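Local coordinates for protein gamma-hexachlorocyclohexane dehydrochlorinase (Novosphingobium barchaimii LL02, PDB 5KVB) that probably eliminates hydrogen chloride from the pollutant lindane in two successive steps, giving a tetrachlorocyclohexadiene by way of pentachlorocyclohexene, at residues D10-A15 against Y124-G129; G55-P60 against L64-N69. One frame throughout, in Å; residues are numbered along the deposited sequence.

Both contacts reach the same mixed sheet of a SnoaL-like, NTF2-clan domain, and both lie toward the surface, with centres about 26 Å apart. Interaction 1 joins the beginning of the long helix 10-33 to the end of strand 113-127, far apart in sequence, through one pair of opposite charges and very little buried area. Interaction 2 is local: edge strand 55-58 runs straight into helix 59-71, the strand's tyrosine ring lies on a leucine of the helix, and the one backbone bond belongs to the helix itself. It buries roughly three times as much surface, and its L66 is buried. Along the chain, interaction 2 falls inside the loop that interaction 1 closes.

Interaction 1 (D10-A15 against Y124-G129); sequences DLDRLA and YERRDG
D12 and R126 each carry CG anti to the backbone N (chi1 -180° and 174°), which extends the two side chains toward each other from opposite directions. The arginine chain then bends at chi3, which turns its guanidinium end-on to the carboxylate. NH1 of R126 donates to OD1 of D12 at 3.0 Å, and NH2 of R126 donates to OD2 of D12 at 3.2 Å. Each N-H points close to its acceptor (162° in both bonds), and each oxygen is met on its syn lone pair. With the two planes nearly coplanar, this is a flat bidentate salt bridge in which the paired bonds fix the rotation of both groups. R126 is modelled in two conformers, and the bridge belongs to one of them.

The bridge spans wide-set backbones: the closest pair of CA atoms, D12 and G129, is 10.7 Å apart. In this NTF2-type fold the long N-terminal helix packs against the sheet, and the pair ties the start of that helix to the strand end just before the turn at D128 and G129. The R126 guanidinium is also held by residues just before the neighbouring strand 94-107: NE by a salt bridge to D93 OD1, NH2 by a hydrogen bond to A92 O. L14 packs on L14 of the third subunit, so the same end of the helix also lies at the trimer contacts.

Within each segment a further ion pair forms. R13 NH2 reaches D10 OD1 at 3.3 Å from above the carboxylate plane. On the strand, in one of the two E125 conformers, NH2 and NE of R127 both donate side-on to OE1 of E125, at 2.8 and 3.1 Å. R127 NH1 turns to D46.

Interaction 2 (G55-P60 against L64-N69); sequences GTYKGP and LDLVNN
Y57 lays its ring on L66, the two side chains crossing at about a right angle. The tyrosine CG stands beside its backbone N (chi1 -73°), and this carries the ring from the strand toward the helix. The backbone position of L66 on the helix puts its CB over the ring centre in a CH-pi contact, 4.0 Å from the centroid of Y57 and 12° off the normal. With chi1 at 173°, CG of L66 swings out and carries CD1 over the same face to CE1 of Y57 at 3.8 Å.

D65 comes to the ring edge, its OD2 modelled 3.2 Å from CE2 of Y57, but the exact placement of this carboxylate is doubtful.

P60 already belongs to helix 59-71, and N of L64 donates to O of P60 at 3.1 Å in an i to i+4 helical bond near its start; the CG of L64 leans on that same oxygen at 3.5 Å. The carbonyl oxygen of L64 takes two hydrogen bonds from N68, one turn further on, with N and ND2 on opposite faces of its plane. N68 ND2 also reaches E36 OE2, on helix 36-40.

The side chain of L66 is about 10 Å from that of H80, probably the catalytic base. An edge strand leading directly into a helix that packs back on it is how this part of the NTF2-like alpha+beta fold is built.

Interaction 1 (D10-A15 against Y124-G129)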
ATOM      1  N   ASP A  10     -25.342  -3.360   4.752  1.00 16.27           N
ATOM      2  CA  ASP A  10     -23.999  -2.863   5.021  1.00 13.58           C
ATOM      3  C   ASP A  10     -23.070  -4.006   5.403  1.00 11.98           C
ATOM      4  O   ASP A  10     -21.935  -4.053   4.942  1.00 11.38           O
ATOM      5  CB  ASP A  10     -24.010  -1.799   6.131  1.00 24.27           C
ATOM      6  CG  ASP A  10     -24.222  -0.388   5.597  1.00 37.09           C
ATOM      7  OD1 ASP A  10     -24.239  -0.206   4.361  1.00 27.74           O
ATOM      8  OD2 ASP A  10     -24.350   0.545   6.420  1.00 31.79           O
ATOM      9  N   LEU A  11     -23.553  -4.935   6.224  1.00  9.31           N
ATOM     10  CA  LEU A  11     -22.727  -6.044   6.683  1.00  7.56           C
ATOM     11  C   LEU A  11     -22.287  -6.897   5.499  1.00  9.30           C
ATOM     12  O   LEU A  11     -21.103  -7.191   5.353  1.00  8.59           O
ATOM     13  CB  LEU A  11     -23.469  -6.897   7.721  1.00 10.13           C
ATOM     14  CG  LEU A  11     -22.661  -8.064   8.286  1.00 11.86           C
ATOM     15  CD1 LEU A  11     -21.334  -7.591   8.906  1.00 14.57           C
ATOM     16  CD2 LEU A  11     -23.480  -8.860   9.304  1.00 14.07           C
ATOM     17  N   ASP A  12     -23.221  -7.269   4.632  1.00  9.40           N
ATOM     18  CA  ASP A  12     -22.865  -8.056   3.449  1.00  9.52           C
ATOM     19  C   ASP A  12     -21.874  -7.324   2.550  1.00  8.61           C
ATOM     20  O   ASP A  12     -20.938  -7.925   2.018  1.00  9.07           O
ATOM     21  CB  ASP A  12     -24.112  -8.408   2.634  1.00 13.10           C
ATOM     22  CG  ASP A  12     -23.782  -9.237   1.402  1.00 12.90           C
ATOM     23  OD1 ASP A  12     -23.180 -10.319   1.561  1.00 19.81           O
ATOM     24  OD2 ASP A  12     -24.103  -8.786   0.288  1.00 16.32           O
ATOM     25  N   ARG A  13     -22.083  -6.027   2.359  1.00  6.90           N
ATOM     26  CA  ARG A  13     -21.196  -5.227   1.524  1.00  7.37           C
ATOM     27  C   ARG A  13     -19.771  -5.205   2.093  1.00  6.61           C
ATOM     28  O   ARG A  13     -18.782  -5.367   1.349  1.00  6.53           O
ATOM     29  CB  ARG A  13     -21.741  -3.805   1.379  1.00 13.15           C
ATOM     30  CG  ARG A  13     -21.009  -2.959   0.362  1.00 13.18           C
ATOM     31  CD  ARG A  13     -21.716  -1.620   0.137  1.00 16.73           C
ATOM     32  NE  ARG A  13     -21.920  -0.903   1.391  1.00 24.72           N
ATOM     33  CZ  ARG A  13     -21.029  -0.082   1.938  1.00 23.05           C
ATOM     34  NH1 ARG A  13     -19.867   0.137   1.339  1.00 31.06           N
ATOM     35  NH2 ARG A  13     -21.302   0.520   3.087  1.00 31.07           N
ATOM     36  N   LEU A  14     -19.661  -5.020   3.406  1.00  6.50           N
ATOM     37  CA  LEU A  14     -18.342  -4.990   4.038  1.00  5.26           C
ATOM     38  C   LEU A  14     -17.675  -6.366   3.987  1.00  5.71           C
ATOM     39  O   LEU A  14     -16.473  -6.468   3.725  1.00  4.90           O
ATOM     40  CB  LEU A  14     -18.459  -4.494   5.479  1.00  6.65           C
ATOM     41  CG  LEU A  14     -18.880  -3.028   5.614  1.00  6.80           C
ATOM     42  CD1 LEU A  14     -19.222  -2.709   7.060  1.00 10.31           C
ATOM     43  CD2 LEU A  14     -17.766  -2.106   5.120  1.00  9.36           C
ATOM     44  N   ALA A  15     -18.443  -7.433   4.204  1.00  4.97           N
ATOM     45  CA  ALA A  15     -17.883  -8.781   4.122  1.00  5.56           C
ATOM     46  C   ALA A  15     -17.414  -9.103   2.700  1.00  5.30           C
ATOM     47  O   ALA A  15     -16.342  -9.702   2.508  1.00  5.83           O
ATOM     48  CB  ALA A  15     -18.910  -9.808   4.607  1.00  7.02           C
ATOM     49  N   TYR A 124     -14.768  -9.418 -10.279  1.00  4.51           N
ATOM     50  CA  TYR A 124     -15.074 -10.513  -9.353  1.00  4.23           C
ATOM     51  C   TYR A 124     -16.547 -10.852  -9.469  1.00  5.78           C
ATOM     52  O   TYR A 124     -17.380  -9.960  -9.626  1.00  7.20           O
ATOM     53  CB  TYR A 124     -14.728 -10.120  -7.909  1.00  5.01           C
ATOM     54  CG  TYR A 124     -13.352  -9.504  -7.796  1.00  4.31           C
ATOM     55  CD1 TYR A 124     -13.163  -8.145  -8.017  1.00  3.54           C
ATOM     56  CD2 TYR A 124     -12.239 -10.294  -7.506  1.00  5.13           C
ATOM     57  CE1 TYR A 124     -11.893  -7.584  -7.950  1.00  3.85           C
ATOM     58  CE2 TYR A 124     -10.960  -9.737  -7.435  1.00  5.19           C
ATOM     59  CZ  TYR A 124     -10.810  -8.385  -7.650  1.00  3.59           C
ATOM     60  OH  TYR A 124      -9.561  -7.815  -7.604  1.00  5.51           O
ATOM     61  N   GLU A 125     -16.857 -12.143  -9.422  0.50  5.84           N
ATOM     62  CA  GLU A 125     -18.242 -12.600  -9.452  0.50  7.06           C
ATOM     63  C   GLU A 125     -18.556 -13.435  -8.222  0.50  6.61           C
ATOM     64  O   GLU A 125     -17.708 -14.192  -7.740  0.50  5.65           O
ATOM     65  CB  GLU A 125     -18.532 -13.416 -10.721  0.50  7.53           C
ATOM     66  CG  GLU A 125     -18.539 -12.586 -11.993  0.50 10.53           C
ATOM     67  CD  GLU A 125     -19.034 -13.360 -13.205  0.50 13.92           C
ATOM     68  OE1 GLU A 125     -19.363 -14.559 -13.064  0.50 14.55           O
ATOM     69  OE2 GLU A 125     -19.102 -12.759 -14.299  0.50 16.85           O
ATOM     70  N   ARG A 126     -19.767 -13.247  -7.603  0.59  6.58           N
ATOM     71  CA  ARG A 126     -20.251 -14.107  -6.534  0.59  8.23           C
ATOM     72  C   ARG A 126     -21.157 -15.189  -7.119  0.59  7.22           C
ATOM     73  O   ARG A 126     -22.136 -14.889  -7.803  0.59 10.01           O
ATOM     74  CB  ARG A 126     -20.994 -13.291  -5.470  0.59  9.23           C
ATOM     75  CG  ARG A 126     -21.643 -14.146  -4.394  0.59  9.32           C
ATOM     76  CD  ARG A 126     -21.811 -13.374  -3.095  0.59  8.89           C
ATOM     77  NE  ARG A 126     -22.590 -12.153  -3.265  0.59  7.16           N
ATOM     78  CZ  ARG A 126     -22.907 -11.336  -2.264  0.59  7.45           C
ATOM     79  NH1 ARG A 126     -22.510 -11.618  -1.027  0.59  6.56           N
ATOM     80  NH2 ARG A 126     -23.615 -10.241  -2.493  0.59  9.20           N
ATOM     81  N   ARG A 127     -20.803 -16.442  -6.853  1.00  9.00           N
ATOM     82  CA  ARG A 127     -21.558 -17.597  -7.342  1.00  9.54           C
ATOM     83  C   ARG A 127     -21.828 -18.529  -6.180  1.00 10.93           C
ATOM     84  O   ARG A 127     -20.901 -18.922  -5.472  1.00 11.07           O
ATOM     85  CB  ARG A 127     -20.786 -18.326  -8.439  1.00  8.77           C
ATOM     86  CG  ARG A 127     -20.483 -17.463  -9.641  1.00 11.02           C
ATOM     87  CD  ARG A 127     -19.722 -18.253 -10.697  1.00 10.64           C
ATOM     88  NE  ARG A 127     -19.250 -17.398 -11.785  1.00 11.81           N
ATOM     89  CZ  ARG A 127     -18.415 -17.792 -12.746  1.00 10.56           C
ATOM     90  NH1 ARG A 127     -17.956 -19.036 -12.769  1.00 11.12           N
ATOM     91  NH2 ARG A 127     -18.044 -16.931 -13.686  1.00 16.96           N
ATOM     92  N   ASP A 128     -23.103 -18.875  -5.991  1.00 13.26           N
ATOM     93  CA  ASP A 128     -23.560 -19.617  -4.818  1.00 15.93           C
ATOM     94  C   ASP A 128     -22.941 -19.067  -3.530  1.00 12.48           C
ATOM     95  O   ASP A 128     -22.467 -19.817  -2.679  1.00 15.78           O
ATOM     96  CB  ASP A 128     -23.256 -21.107  -4.978  1.00 16.10           C
ATOM     97  CG  ASP A 128     -24.220 -21.791  -5.929  1.00 25.56           C
ATOM     98  OD1 ASP A 128     -25.370 -21.318  -6.051  1.00 35.10           O
ATOM     99  OD2 ASP A 128     -23.829 -22.794  -6.558  1.00 34.21           O
ATOM    100  N   GLY A 129     -22.929 -17.740  -3.415  1.00 10.69           N
ATOM    101  CA  GLY A 129     -22.502 -17.085  -2.192  1.00 12.40           C
ATOM    102  C   GLY A 129     -21.016 -16.803  -2.026  1.00 15.32           C
ATOM    103  O   GLY A 129     -20.624 -16.128  -1.083  1.00 18.20           O
TER

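Interaction 2 (G55-P60 against L64-N69)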
ATOM      1  N   GLY A  55      -1.165 -12.456 -24.027  1.00 28.37           N
ATOM      2  CA  GLY A  55      -2.386 -13.145 -24.404  1.00 17.97           C
ATOM      3  C   GLY A  55      -3.346 -13.341 -23.242  1.00 16.51           C
ATOM      4  O   GLY A  55      -3.197 -12.720 -22.186  1.00 20.54           O
ATOM      5  N   THR A  56      -4.330 -14.212 -23.453  1.00 16.03           N
ATOM      6  CA  THR A  56      -5.337 -14.531 -22.439  1.00 14.82           C
ATOM      7  C   THR A  56      -5.222 -15.969 -21.921  1.00 14.75           C
ATOM      8  O   THR A  56      -5.171 -16.925 -22.705  1.00 15.27           O
ATOM      9  CB  THR A  56      -6.750 -14.317 -22.995  1.00 16.39           C
ATOM     10  OG1 THR A  56      -6.875 -12.972 -23.475  1.00 23.09           O
ATOM     11  CG2 THR A  56      -7.801 -14.578 -21.921  1.00 14.55           C
ATOM     12  N   TYR A  57      -5.197 -16.121 -20.597  1.00 11.37           N
ATOM     13  CA  TYR A  57      -5.117 -17.429 -19.954  1.00  9.92           C
ATOM     14  C   TYR A  57      -6.349 -17.649 -19.078  1.00 12.11           C
ATOM     15  O   TYR A  57      -6.864 -16.693 -18.497  1.00 11.55           O
ATOM     16  CB  TYR A  57      -3.828 -17.542 -19.138  1.00 11.94           C
ATOM     17  CG  TYR A  57      -2.597 -17.686 -20.013  1.00 15.33           C
ATOM     18  CD1 TYR A  57      -2.076 -16.597 -20.699  1.00 15.58           C
ATOM     19  CD2 TYR A  57      -1.974 -18.917 -20.163  1.00 20.37           C
ATOM     20  CE1 TYR A  57      -0.951 -16.728 -21.507  1.00 15.58           C
ATOM     21  CE2 TYR A  57      -0.852 -19.059 -20.966  1.00 16.84           C
ATOM     22  CZ  TYR A  57      -0.352 -17.963 -21.633  1.00 21.12           C
ATOM     23  OH  TYR A  57       0.764 -18.106 -22.430  1.00 33.96           O
ATOM     24  N   LYS A  58      -6.833 -18.890 -18.990  1.00  9.55           N
ATOM     25  CA  LYS A  58      -8.149 -19.152 -18.392  1.00 10.42           C
ATOM     26  C   LYS A  58      -8.097 -20.031 -17.148  1.00  7.95           C
ATOM     27  O   LYS A  58      -7.493 -21.114 -17.155  1.00  9.60           O
ATOM     28  CB  LYS A  58      -9.084 -19.813 -19.422  1.00 10.86           C
ATOM     29  CG  LYS A  58     -10.519 -20.006 -18.912  1.00  8.76           C
ATOM     30  CD  LYS A  58     -11.323 -21.038 -19.725  1.00 11.00           C
ATOM     31  CE  LYS A  58     -11.482 -20.612 -21.153  1.00 11.54           C
ATOM     32  NZ  LYS A  58     -12.371 -21.586 -21.852  1.00 10.56           N
ATOM     33  N   GLY A  59      -8.744 -19.571 -16.079  1.00  6.89           N
ATOM     34  CA  GLY A  59      -8.910 -20.365 -14.880  1.00  8.11           C
ATOM     35  C   GLY A  59      -7.659 -20.597 -14.056  1.00  8.00           C
ATOM     36  O   GLY A  59      -6.592 -20.070 -14.367  1.00  9.00           O
ATOM     37  N   PRO A  60      -7.792 -21.398 -12.991  1.00  7.68           N
ATOM     38  CA  PRO A  60      -6.636 -21.718 -12.144  1.00 10.26           C
ATOM     39  C   PRO A  60      -5.467 -22.327 -12.934  1.00 12.25           C
ATOM     40  O   PRO A  60      -4.315 -21.921 -12.741  1.00 11.39           O
ATOM     41  CB  PRO A  60      -7.197 -22.728 -11.137  1.00 10.60           C
ATOM     42  CG  PRO A  60      -8.686 -22.538 -11.153  1.00 13.02           C
ATOM     43  CD  PRO A  60      -9.044 -22.010 -12.511  1.00 10.33           C
ATOM     44  N   LEU A  64      -1.614 -20.720 -13.681  1.00  9.58           N
ATOM     45  CA  LEU A  64      -0.360 -21.421 -13.393  1.00 12.38           C
ATOM     46  C   LEU A  64       0.480 -21.637 -14.656  1.00 14.84           C
ATOM     47  O   LEU A  64       1.715 -21.600 -14.602  1.00 13.63           O
ATOM     48  CB  LEU A  64      -0.648 -22.751 -12.697  1.00 11.07           C
ATOM     49  CG  LEU A  64      -1.216 -22.599 -11.281  1.00 13.33           C
ATOM     50  CD1 LEU A  64      -1.391 -23.960 -10.617  1.00 19.13           C
ATOM     51  CD2 LEU A  64      -0.329 -21.699 -10.431  1.00 19.79           C
ATOM     52  N   ASP A  65      -0.173 -21.845 -15.793  1.00 13.36           N
ATOM     53  CA  ASP A  65       0.541 -21.959 -17.063  1.00 15.45           C
ATOM     54  C   ASP A  65       1.286 -20.664 -17.396  1.00 15.19           C
ATOM     55  O   ASP A  65       2.457 -20.679 -17.785  1.00 14.74           O
ATOM     56  CB  ASP A  65      -0.437 -22.305 -18.185  1.00 14.50           C
ATOM     57  CG  ASP A  65       0.264 -22.664 -19.479  1.00 30.67           C
ATOM     58  OD1 ASP A  65       1.258 -23.423 -19.426  1.00 26.77           O
ATOM     59  OD2 ASP A  65      -0.181 -22.190 -20.543  1.00 35.22           O
ATOM     60  N   LEU A  66       0.604 -19.539 -17.233  1.00 12.95           N
ATOM     61  CA  LEU A  66       1.197 -18.235 -17.497  1.00 12.60           C
ATOM     62  C   LEU A  66       2.421 -17.976 -16.628  1.00 14.67           C
ATOM     63  O   LEU A  66       3.458 -17.544 -17.132  1.00 14.44           O
ATOM     64  CB  LEU A  66       0.160 -17.123 -17.274  1.00 11.55           C
ATOM     65  CG  LEU A  66       0.687 -15.681 -17.341  1.00 13.22           C
ATOM     66  CD1 LEU A  66       1.266 -15.380 -18.729  1.00 14.32           C
ATOM     67  CD2 LEU A  66      -0.410 -14.690 -16.970  1.00 15.49           C
ATOM     68  N   VAL A  67       2.319 -18.218 -15.325  1.00 11.31           N
ATOM     69  CA  VAL A  67       3.455 -17.888 -14.474  1.00 12.48           C
ATOM     70  C   VAL A  67       4.586 -18.921 -14.619  1.00 15.93           C
ATOM     71  O   VAL A  67       5.752 -18.539 -14.694  1.00 14.94           O
ATOM     72  CB  VAL A  67       3.044 -17.721 -12.992  1.00 14.08           C
ATOM     73  CG1 VAL A  67       2.169 -16.487 -12.839  1.00 15.30           C
ATOM     74  CG2 VAL A  67       2.322 -18.946 -12.467  1.00 14.16           C
ATOM     75  N   ASN A  68       4.273 -20.210 -14.725  1.00 14.92           N
ATOM     76  CA  ASN A  68       5.346 -21.208 -14.858  1.00 14.66           C
ATOM     77  C   ASN A  68       6.108 -21.169 -16.183  1.00 20.60           C
ATOM     78  O   ASN A  68       7.307 -21.486 -16.219  1.00 17.84           O
ATOM     79  CB  ASN A  68       4.794 -22.621 -14.658  1.00 14.82           C
ATOM     80  CG  ASN A  68       4.719 -23.016 -13.202  1.00 16.60           C
ATOM     81  OD1 ASN A  68       5.738 -23.257 -12.555  1.00 20.75           O
ATOM     82  ND2 ASN A  68       3.507 -23.096 -12.677  1.00 17.82           N
ATOM     83  N   ASN A  69       5.429 -20.793 -17.264  1.00 17.53           N
ATOM     84  CA  ASN A  69       6.015 -20.899 -18.603  1.00 15.07           C
ATOM     85  C   ASN A  69       6.439 -19.568 -19.231  1.00 21.10           C
ATOM     86  O   ASN A  69       7.371 -19.531 -20.033  1.00 28.55           O
ATOM     87  CB  ASN A  69       5.032 -21.610 -19.541  1.00 18.21           C
ATOM     88  CG  ASN A  69       4.745 -23.035 -19.112  1.00 17.45           C
ATOM     89  OD1 ASN A  69       5.659 -23.813 -18.838  1.00 27.45           O
ATOM     90  ND2 ASN A  69       3.468 -23.380 -19.039  1.00 24.40           N
TER